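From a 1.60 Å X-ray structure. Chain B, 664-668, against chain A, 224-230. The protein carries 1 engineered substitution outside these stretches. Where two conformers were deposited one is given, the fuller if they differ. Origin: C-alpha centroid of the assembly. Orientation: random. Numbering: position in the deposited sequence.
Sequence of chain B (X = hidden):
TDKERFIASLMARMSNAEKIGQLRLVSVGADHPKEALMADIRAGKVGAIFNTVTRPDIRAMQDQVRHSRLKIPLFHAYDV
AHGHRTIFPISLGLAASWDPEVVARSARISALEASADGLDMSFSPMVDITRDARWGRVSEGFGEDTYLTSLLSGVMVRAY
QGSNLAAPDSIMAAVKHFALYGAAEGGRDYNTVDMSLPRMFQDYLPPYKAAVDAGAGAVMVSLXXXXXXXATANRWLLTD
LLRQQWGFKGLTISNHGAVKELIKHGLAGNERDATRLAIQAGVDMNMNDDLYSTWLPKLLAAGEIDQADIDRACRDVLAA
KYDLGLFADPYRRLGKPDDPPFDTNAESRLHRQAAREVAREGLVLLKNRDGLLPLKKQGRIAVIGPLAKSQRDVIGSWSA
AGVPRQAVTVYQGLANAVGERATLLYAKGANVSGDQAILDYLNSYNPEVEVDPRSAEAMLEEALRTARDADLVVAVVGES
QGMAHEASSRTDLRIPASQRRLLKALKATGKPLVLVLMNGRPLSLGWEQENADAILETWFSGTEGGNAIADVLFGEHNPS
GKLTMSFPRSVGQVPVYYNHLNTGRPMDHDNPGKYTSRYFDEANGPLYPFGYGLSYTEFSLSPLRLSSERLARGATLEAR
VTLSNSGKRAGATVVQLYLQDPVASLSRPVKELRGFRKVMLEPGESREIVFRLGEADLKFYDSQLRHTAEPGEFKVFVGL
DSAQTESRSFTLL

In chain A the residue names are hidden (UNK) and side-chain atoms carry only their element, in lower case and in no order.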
ATOM      1  N   ALA B 664      15.180   1.306  20.658  1.00 14.79           N
ATOM      2  CA  ALA B 664      14.694  -0.067  20.877  1.00 15.10           C
ATOM      3  C   ALA B 664      15.344  -1.024  19.905  1.00 15.46           C
ATOM      4  O   ALA B 664      16.012  -0.588  18.946  1.00 16.17           O
ATOM      5  CB  ALA B 664      13.196  -0.067  20.748  1.00 15.80           C
ATOM      6  N   SER B 665      15.140  -2.317  20.103  1.00 15.53           N
ATOM      7  CA  SER B 665      15.767  -3.301  19.195  0.86 16.13           C
ATOM      8  C   SER B 665      14.943  -3.487  17.903  1.00 16.57           C
ATOM      9  O   SER B 665      15.389  -4.224  17.055  1.00 17.45           O
ATOM     10  CB  SER B 665      15.980  -4.594  19.888  0.86 18.22           C
ATOM     11  OG  SER B 665      14.773  -5.095  20.402  0.86 19.46           O
ATOM     12  N   LEU B 666      13.816  -2.807  17.784  1.00 17.00           N
ATOM     13  CA  LEU B 666      13.073  -2.569  16.518  1.00 19.89           C
ATOM     14  C   LEU B 666      12.838  -1.059  16.455  1.00 16.92           C
ATOM     15  O   LEU B 666      12.694  -0.436  17.503  1.00 17.21           O
ATOM     16  CB  LEU B 666      11.675  -3.230  16.587  1.00 26.95           C
ATOM     17  CG  LEU B 666      11.458  -4.665  16.149  1.00 33.80           C
ATOM     18  CD1 LEU B 666       9.995  -4.862  15.809  1.00 36.92           C
ATOM     19  CD2 LEU B 666      12.326  -5.028  14.964  1.00 39.08           C
ATOM     20  N   SER B 667      12.626  -0.512  15.273  1.00 14.26           N
ATOM     21  CA  SER B 667      12.197   0.894  15.129  1.00 14.60           C
ATOM     22  C   SER B 667      10.750   0.997  15.602  1.00 16.95           C
ATOM     23  O   SER B 667       9.898   0.338  15.024  1.00 17.75           O
ATOM     24  CB  SER B 667      12.321   1.313  13.674  1.00 14.86           C
ATOM     25  OG  SER B 667      12.085   2.693  13.522  1.00 16.29           O
ATOM     26  N   ARG B 668      10.491   1.752  16.663  1.00 14.25           N
ATOM     27  CA  ARG B 668       9.168   1.898  17.232  1.00 14.17           C
ATOM     28  C   ARG B 668       8.478   3.161  16.737  1.00 13.59           C
ATOM     29  O   ARG B 668       9.138   4.157  16.367  1.00 14.15           O
ATOM     30  CB  ARG B 668       9.306   1.891  18.754  1.00 18.21           C
ATOM     31  CG  ARG B 668       9.909   0.584  19.264  1.00 22.35           C
ATOM     32  CD  ARG B 668       8.872  -0.508  19.286  1.00 30.73           C
ATOM     33  NE  ARG B 668       7.944  -0.224  20.363  1.00 29.75           N
ATOM     34  CZ  ARG B 668       6.618  -0.266  20.318  1.00 33.05           C
ATOM     35  NH1 ARG B 668       5.931  -0.655  19.230  1.00 31.55           N
ATOM     36  NH2 ARG B 668       5.998   0.098  21.431  1.00 27.39           N
TER
ATOM     37  N   UNK A 224      16.142   1.824   4.237  1.00 12.47           N
ATOM     38  CA  UNK A 224      14.833   1.532   4.863  1.00 11.93           C
ATOM     39  C   UNK A 224      14.937   0.484   5.995  1.00 12.48           C
ATOM     40  O   UNK A 224      15.914  -0.318   6.051  1.00 13.34           O
ATOM     41  n   UNK A 224      13.962  -1.452   3.355  1.00 12.94           N
ATOM     42  o   UNK A 224      15.353  -0.080   2.248  1.00 13.78           O
ATOM     43  c   UNK A 224      13.871   0.929   3.836  1.00 12.43           C
ATOM     44  c   UNK A 224      14.449  -0.246   3.082  1.00 11.37           C
ATOM     45  N   UNK A 225      13.922   0.488   6.870  1.00 12.08           N
ATOM     46  CA  UNK A 225      13.660  -0.666   7.756  1.00 12.96           C
ATOM     47  C   UNK A 225      13.153  -1.837   6.926  1.00 13.86           C
ATOM     48  O   UNK A 225      12.435  -1.634   5.885  1.00 13.89           O
ATOM     49  o   UNK A 225      11.442   0.122   8.313  1.00 14.09           O
ATOM     50  c   UNK A 225      13.213   0.702   9.820  1.00 13.73           C
ATOM     51  c   UNK A 225      12.679  -0.329   8.879  1.00 13.53           C
ATOM     52  N   UNK A 226      13.438  -3.031   7.398  1.00 12.19           N
ATOM     53  CA  UNK A 226      12.843  -4.300   6.903  1.00 13.21           C
ATOM     54  C   UNK A 226      12.186  -4.920   8.127  1.00 12.67           C
ATOM     55  O   UNK A 226      12.916  -5.275   9.074  1.00 12.91           O
ATOM     56  c   UNK A 226      13.334  -6.630   6.053  1.00 14.98           C
ATOM     57  c   UNK A 226      14.518  -4.579   5.077  1.00 13.27           C
ATOM     58  c   UNK A 226      15.739  -5.295   4.588  1.00 15.75           C
ATOM     59  c   UNK A 226      13.900  -5.232   6.303  1.00 13.54           C
ATOM     60  N   UNK A 227      10.862  -4.929   8.164  1.00 13.55           N
ATOM     61  CA  UNK A 227      10.130  -5.537   9.297  1.00 13.27           C
ATOM     62  C   UNK A 227      10.654  -4.951  10.618  1.00 14.36           C
ATOM     63  O   UNK A 227      10.857  -5.679  11.622  1.00 14.34           O
ATOM     64  c   UNK A 227      10.222  -7.056   9.156  1.00 13.81           C
ATOM     65  n   UNK A 227       9.572  -8.849   7.661  1.00 14.38           N
ATOM     66  c   UNK A 227       9.547  -7.555   7.907  1.00 15.18           C
ATOM     67  o   UNK A 227       8.968  -6.768   7.187  1.00 13.40           O
ATOM     68  N   UNK A 228      10.872  -3.645  10.663  1.00 13.20           N
ATOM     69  CA  UNK A 228      11.263  -2.924  11.857  1.00 13.74           C
ATOM     70  C   UNK A 228      12.741  -2.692  12.028  1.00 13.14           C
ATOM     71  O   UNK A 228      13.087  -1.849  12.884  1.00 13.78           O
ATOM     72  N   UNK A 229      13.578  -3.408  11.300  1.00 12.60           N
ATOM     73  CA  UNK A 229      15.050  -3.311  11.497  1.00 14.08           C
ATOM     74  C   UNK A 229      15.663  -2.643  10.281  1.00 12.83           C
ATOM     75  O   UNK A 229      15.691  -3.227   9.220  1.00 12.41           O
ATOM     76  c   UNK A 229      17.159  -4.528  12.068  1.00 15.24           C
ATOM     77  c   UNK A 229      14.968  -5.334  12.937  1.00 16.78           C
ATOM     78  c   UNK A 229      15.670  -4.687  11.765  1.00 13.82           C
ATOM     79  N   UNK A 230      16.245  -1.444  10.446  1.00 13.43           N
ATOM     80  CA  UNK A 230      17.013  -0.828   9.362  1.00 14.53           C
ATOM     81  C   UNK A 230      17.998  -1.828   8.755  1.00 14.14           C
ATOM     82  O   UNK A 230      18.722  -2.536   9.480  1.00 13.06           O
ATOM     83  c   UNK A 230      17.755   0.328  10.041  1.00 13.37           C
ATOM     84  c   UNK A 230      16.884   0.678  11.206  1.00 13.77           C
ATOM     85  c   UNK A 230      16.311  -0.645  11.662  1.00 13.57           C
TER

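Position 224 of chain A has four side-chain atoms: two carbons in line, the second carrying one oxygen and one nitrogen. It lies out of reach of the chain B stretch. One oxygen and one nitrogen on the second carbon make it an amide, the short one: N224(A). It works locally, its ND2 donating to the backbone O of 225 at 3.0 Å.

Position 225 has three side-chain atoms, a first carbon bearing one oxygen and one carbon. Its CA-to-CB bond points toward chain B, and the terminal carbon lies 4.0 Å from S667(B) CB. A beta-branched hydroxyl means threonine, T225(A).

Position 226 carries four carbons, forked at the first, with one arm two carbons long. It makes no contact with the chain B stretch. That is I226(A), here in the m, t rotamer. Its backbone opens a type I' turn: I226(A) N donates to the O of 229 at 2.9 Å, and the N of 229 donates to I226(A) O at 3.0 Å.

Position 227 again shows two carbons, the second with an oxygen and a nitrogen. The CB points away from chain B, while the backbone O lies 3.7 Å from L666(B) CD2. This is N227(A). Phi/psi of 52/43 is a left-handed conformation that asparagine tolerates well; both amide atoms are hydrogen-bonded elsewhere in the structure.

Position 228 has no side-chain atoms. Its backbone O accepts from S667(B) N at 2.8 Å, and its CA lies 5.0 Å from L666(B) CA. Two constraints converge here. At phi/psi 96/-16 a CB would jam against the preceding carbonyl O, and an ideal CB would also stand 2.8 Å from L666(B) CD2, a clash. The residue is G228(A), whose bare backbone lets the chains approach.

Position 229 has three carbons, the first carrying the other two. Its CB points sideways, yet one of the two terminal carbons lies 3.3 Å from L666(B) CD2, a tight apolar contact. It is V229(A), with chi1 t.

Position 230 has three carbons closing a ring onto the backbone N. The ring carbon bonded to N stays 4.9 Å from S667(B) CB, the nearest approach to the stretch. The ring defines P230(A).

The contact works by presenting a tight turn to an irregular segment. The bond from S667(B) N to G228(A) O is nearly straight, at 172°, and is the one hydrogen bond between the stretches. The rule is economical: one backbone hydrogen bond joins the stretches where L666(B) and G228(A) lie nearest, glycine makes the room, the leucine packs against the valine, and a threonine methyl lies against the serine CB.

Chain A, residues 224-230: NTINGVP
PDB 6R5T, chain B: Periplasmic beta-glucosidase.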